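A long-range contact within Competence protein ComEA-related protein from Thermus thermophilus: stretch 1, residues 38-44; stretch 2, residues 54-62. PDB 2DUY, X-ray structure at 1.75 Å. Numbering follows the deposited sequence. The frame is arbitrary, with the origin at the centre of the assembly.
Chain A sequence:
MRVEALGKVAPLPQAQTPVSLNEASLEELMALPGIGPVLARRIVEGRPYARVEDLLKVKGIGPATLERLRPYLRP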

ATOM      1  N   VAL A  38       6.027   0.668  -9.783  1.00 21.64           N
ATOM      2  CA  VAL A  38       5.708   2.078  -9.962  1.00 21.14           C
ATOM      3  C   VAL A  38       4.794   2.586  -8.858  1.00 20.31           C
ATOM      4  O   VAL A  38       5.025   3.657  -8.294  1.00 17.48           O
ATOM      5  N   LEU A  39       3.758   1.819  -8.550  1.00 17.88           N
ATOM      6  CA  LEU A  39       2.838   2.220  -7.494  1.00 17.83           C
ATOM      7  C   LEU A  39       3.520   2.148  -6.126  1.00 16.74           C
ATOM      8  O   LEU A  39       3.301   3.014  -5.281  1.00 16.61           O
ATOM      9  N   ALA A  40       4.349   1.127  -5.918  1.00 15.97           N
ATOM     10  CA  ALA A  40       5.050   0.973  -4.648  1.00 15.24           C
ATOM     11  C   ALA A  40       5.925   2.198  -4.405  1.00 14.48           C
ATOM     12  O   ALA A  40       5.982   2.720  -3.288  1.00 16.37           O
ATOM     13  N   ARG A  41       6.593   2.657  -5.455  1.00 15.61           N
ATOM     14  CA  ARG A  41       7.460   3.834  -5.365  1.00 17.20           C
ATOM     15  C   ARG A  41       6.660   5.085  -5.002  1.00 16.15           C
ATOM     16  O   ARG A  41       7.068   5.869  -4.143  1.00 14.67           O
ATOM     17  N   ARG A  42       5.524   5.281  -5.666  1.00 15.42           N
ATOM     18  CA  ARG A  42       4.687   6.449  -5.384  1.00 14.62           C
ATOM     19  C   ARG A  42       4.135   6.408  -3.962  1.00 14.59           C
ATOM     20  O   ARG A  42       3.959   7.443  -3.327  1.00 14.74           O
ATOM     21  N   ILE A  43       3.841   5.214  -3.467  1.00 15.13           N
ATOM     22  CA  ILE A  43       3.327   5.097  -2.109  1.00 14.47           C
ATOM     23  C   ILE A  43       4.406   5.580  -1.133  1.00 14.42           C
ATOM     24  O   ILE A  43       4.114   6.366  -0.243  1.00 15.33           O
ATOM     25  N   VAL A  44       5.648   5.129  -1.304  1.00 14.12           N
ATOM     26  CA  VAL A  44       6.725   5.564  -0.395  1.00 13.84           C
ATOM     27  C   VAL A  44       6.910   7.072  -0.467  1.00 13.73           C
ATOM     28  O   VAL A  44       7.054   7.751   0.560  1.00 13.38           O
ATOM     29  N   ASP A  54      -5.785   7.840   2.992  1.00 12.19           N
ATOM     30  CA  ASP A  54      -4.926   8.864   2.406  1.00 13.64           C
ATOM     31  C   ASP A  54      -4.212   8.303   1.178  1.00 13.57           C
ATOM     32  O   ASP A  54      -3.591   9.041   0.422  1.00 13.35           O
ATOM     33  N   LEU A  55      -4.312   6.995   0.971  1.00 13.41           N
ATOM     34  CA  LEU A  55      -3.680   6.372  -0.188  1.00 14.37           C
ATOM     35  C   LEU A  55      -4.293   6.920  -1.475  1.00 15.15           C
ATOM     36  O   LEU A  55      -3.708   6.795  -2.560  1.00 17.27           O
ATOM     37  N   LEU A  56      -5.467   7.534  -1.361  1.00 14.13           N
ATOM     38  CA  LEU A  56      -6.117   8.106  -2.535  1.00 16.05           C
ATOM     39  C   LEU A  56      -5.327   9.291  -3.092  1.00 16.79           C
ATOM     40  O   LEU A  56      -5.664   9.812  -4.159  1.00 17.74           O
ATOM     41  N   LYS A  57      -4.284   9.724  -2.385  1.00 15.15           N
ATOM     42  CA  LYS A  57      -3.469  10.824  -2.903  1.00 15.34           C
ATOM     43  C   LYS A  57      -2.422  10.297  -3.882  1.00 14.43           C
ATOM     44  O   LYS A  57      -1.771  11.076  -4.576  1.00 15.56           O
ATOM     45  N   VAL A  58      -2.273   8.977  -3.949  1.00 14.08           N
ATOM     46  CA  VAL A  58      -1.279   8.369  -4.832  1.00 14.67           C
ATOM     47  C   VAL A  58      -1.827   8.174  -6.236  1.00 16.72           C
ATOM     48  O   VAL A  58      -2.889   7.582  -6.412  1.00 15.24           O
ATOM     49  N   LYS A  59      -1.103   8.676  -7.233  1.00 17.98           N
ATOM     50  CA  LYS A  59      -1.566   8.544  -8.610  1.00 19.56           C
ATOM     51  C   LYS A  59      -1.606   7.071  -8.978  1.00 21.07           C
ATOM     52  O   LYS A  59      -0.641   6.344  -8.755  1.00 20.92           O
ATOM     53  N   GLY A  60      -2.735   6.628  -9.520  1.00 22.61           N
ATOM     54  CA  GLY A  60      -2.852   5.239  -9.921  1.00 23.53           C
ATOM     55  C   GLY A  60      -3.592   4.311  -8.980  1.00 23.47           C
ATOM     56  O   GLY A  60      -3.854   3.163  -9.333  1.00 24.29           O
ATOM     57  N   ILE A  61      -3.919   4.784  -7.782  1.00 24.10           N
ATOM     58  CA  ILE A  61      -4.638   3.955  -6.826  1.00 24.23           C
ATOM     59  C   ILE A  61      -6.098   4.395  -6.744  1.00 26.66           C
ATOM     60  O   ILE A  61      -6.467   5.232  -5.924  1.00 27.27           O
ATOM     61  N   GLY A  62      -6.914   3.826  -7.620  1.00 28.19           N
ATOM     62  CA  GLY A  62      -8.324   4.162  -7.643  1.00 29.77           C
ATOM     63  C   GLY A  62      -9.058   3.499  -6.497  1.00 29.00           C
ATOM     64  O   GLY A  62      -8.499   2.649  -5.807  1.00 29.46           O
TER

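The most unusual feature of this contact is the place of Gly 60 in a type II turn from Val 58 to Ile 61. Its positive phi of 100° would jam a CB against the preceding carbonyl, and an ideal CB on Gly 60 would also point toward the helix, 2.8 Å from CD2 of Leu 39. Glycine avoids both clashes and lets the helix approach closely.

The turn leaves the carbonyl of Lys 59 available to Arg 42, whose NH1 donates a hydrogen bond of 2.9 Å to Lys 59 O. Arg 42 is m at chi1 and t at chi2 and chi3, an extended chain long enough to reach the turn while its CB rests 3.5 Å from CG1 of Val 58. CB of Lys 59 lies over one face of the guanidinium. The two cations are joined through water 1, which accepts from Arg 42 NH2 (2.9 Å) and Lys 59 NZ (2.7 Å).

Beside these polar contacts the packing is aliphatic. Leu 39 (m, t) starts sideways, but leucine's reach extends a methyl to the turn, bringing CD2 to 4.1 Å from Ile 61 CG1. Val 58 (t) points toward the helix, its compact branches suiting the close approach. Ile 43 (m, t), its apolar chain suited to a buried site among aliphatic neighbours, places CG1 3.8 Å from both Leu 55 CD1 and Ile 61 CD1; Leu 55 (t, p) and Ile 61 (m, t) both bring their ends nearer the helix.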

ATOM      1  CB  VAL A  38       5.040   2.332 -11.318  1.00 22.77           C
ATOM      2  CG1 VAL A  38       4.573   3.777 -11.413  1.00 23.81           C
ATOM      3  CG2 VAL A  38       6.029   2.025 -12.433  1.00 24.62           C
ATOM      4  CB  LEU A  39       1.588   1.334  -7.504  1.00 18.10           C
ATOM      5  CG  LEU A  39       0.608   1.611  -8.644  1.00 18.96           C
ATOM      6  CD1 LEU A  39      -0.554   0.621  -8.570  1.00 19.05           C
ATOM      7  CD2 LEU A  39       0.104   3.044  -8.555  1.00 21.00           C
ATOM      8  CB  ALA A  40       5.903  -0.299  -4.655  1.00 16.95           C
ATOM      9  CB  ARG A  41       8.168   4.074  -6.697  1.00 21.00           C
ATOM     10  CG  ARG A  41       9.321   5.056  -6.607  1.00 26.86           C
ATOM     11  CD  ARG A  41       9.681   5.651  -7.970  1.00 31.60           C
ATOM     12  NE  ARG A  41       9.008   6.931  -8.200  1.00 37.80           N
ATOM     13  CZ  ARG A  41       7.778   7.074  -8.685  1.00 38.06           C
ATOM     14  NH1 ARG A  41       7.053   6.011  -9.016  1.00 40.20           N
ATOM     15  NH2 ARG A  41       7.265   8.291  -8.826  1.00 37.65           N
ATOM     16  CB  ARG A  42       3.521   6.526  -6.373  1.00 16.56           C
ATOM     17  CG  ARG A  42       3.954   6.795  -7.803  1.00 19.30           C
ATOM     18  CD  ARG A  42       2.792   6.663  -8.768  1.00 20.17           C
ATOM     19  NE  ARG A  42       3.181   7.022 -10.129  1.00 22.06           N
ATOM     20  CZ  ARG A  42       2.403   6.866 -11.195  1.00 26.26           C
ATOM     21  NH1 ARG A  42       1.182   6.349 -11.061  1.00 26.10           N
ATOM     22  NH2 ARG A  42       2.839   7.235 -12.395  1.00 25.32           N
ATOM     23  CB  ILE A  43       2.916   3.640  -1.785  1.00 13.35           C
ATOM     24  CG1 ILE A  43       1.642   3.296  -2.566  1.00 14.88           C
ATOM     25  CG2 ILE A  43       2.682   3.467  -0.267  1.00 13.64           C
ATOM     26  CD1 ILE A  43       1.222   1.838  -2.464  1.00 13.72           C
ATOM     27  CB  VAL A  44       8.093   4.918  -0.731  1.00 13.98           C
ATOM     28  CG1 VAL A  44       9.175   5.491   0.200  1.00 14.05           C
ATOM     29  CG2 VAL A  44       8.016   3.413  -0.570  1.00 13.88           C
ATOM     30  CB  ASP A  54      -3.900   9.394   3.419  1.00 12.58           C
ATOM     31  CG  ASP A  54      -4.541  10.229   4.523  1.00 16.12           C
ATOM     32  OD1 ASP A  54      -5.587  10.865   4.281  1.00 15.61           O
ATOM     33  OD2 ASP A  54      -3.984  10.276   5.638  1.00 15.21           O
ATOM     34  CB  LEU A  55      -3.859   4.858  -0.123  1.00 15.75           C
ATOM     35  CG  LEU A  55      -2.944   3.992  -0.976  1.00 19.17           C
ATOM     36  CD1 LEU A  55      -1.462   4.274  -0.628  1.00 18.26           C
ATOM     37  CD2 LEU A  55      -3.293   2.530  -0.704  1.00 18.69           C
ATOM     38  CB  LEU A  56      -7.557   8.534  -2.217  1.00 15.47           C
ATOM     39  CG  LEU A  56      -8.528   7.363  -2.025  1.00 16.11           C
ATOM     40  CD1 LEU A  56      -9.916   7.875  -1.676  1.00 14.26           C
ATOM     41  CD2 LEU A  56      -8.577   6.541  -3.323  1.00 15.87           C
ATOM     42  CB  LYS A  57      -2.746  11.570  -1.780  1.00 17.60           C
ATOM     43  CG  LYS A  57      -1.572  10.828  -1.172  1.00 19.67           C
ATOM     44  CD  LYS A  57      -0.760  11.757  -0.278  1.00 23.51           C
ATOM     45  CE  LYS A  57      -0.431  11.110   1.049  1.00 24.55           C
ATOM     46  NZ  LYS A  57       0.344  12.040   1.928  1.00 23.82           N
ATOM     47  CB  VAL A  58      -0.821   7.005  -4.297  1.00 15.52           C
ATOM     48  CG1 VAL A  58       0.231   6.413  -5.224  1.00 14.72           C
ATOM     49  CG2 VAL A  58      -0.267   7.164  -2.895  1.00 13.75           C
ATOM     50  CB  LYS A  59      -0.634   9.301  -9.565  1.00 19.72           C
ATOM     51  CG  LYS A  59      -1.149   9.405 -11.002  1.00 23.38           C
ATOM     52  CD  LYS A  59      -0.245  10.318 -11.844  1.00 25.85           C
ATOM     53  CE  LYS A  59      -0.897  10.725 -13.166  1.00 28.65           C
ATOM     54  NZ  LYS A  59      -1.179   9.566 -14.056  1.00 30.46           N
ATOM     55  CB  ILE A  61      -3.992   4.020  -5.425  1.00 23.78           C
ATOM     56  CG1 ILE A  61      -2.583   3.415  -5.486  1.00 22.87           C
ATOM     57  CG2 ILE A  61      -4.832   3.248  -4.425  1.00 22.81           C
ATOM     58  CD1 ILE A  61      -1.842   3.413  -4.156  1.00 26.85           C
TER
HETATM   59  O   HOH W   1       1.134   8.180 -14.586  1.00 41.50           O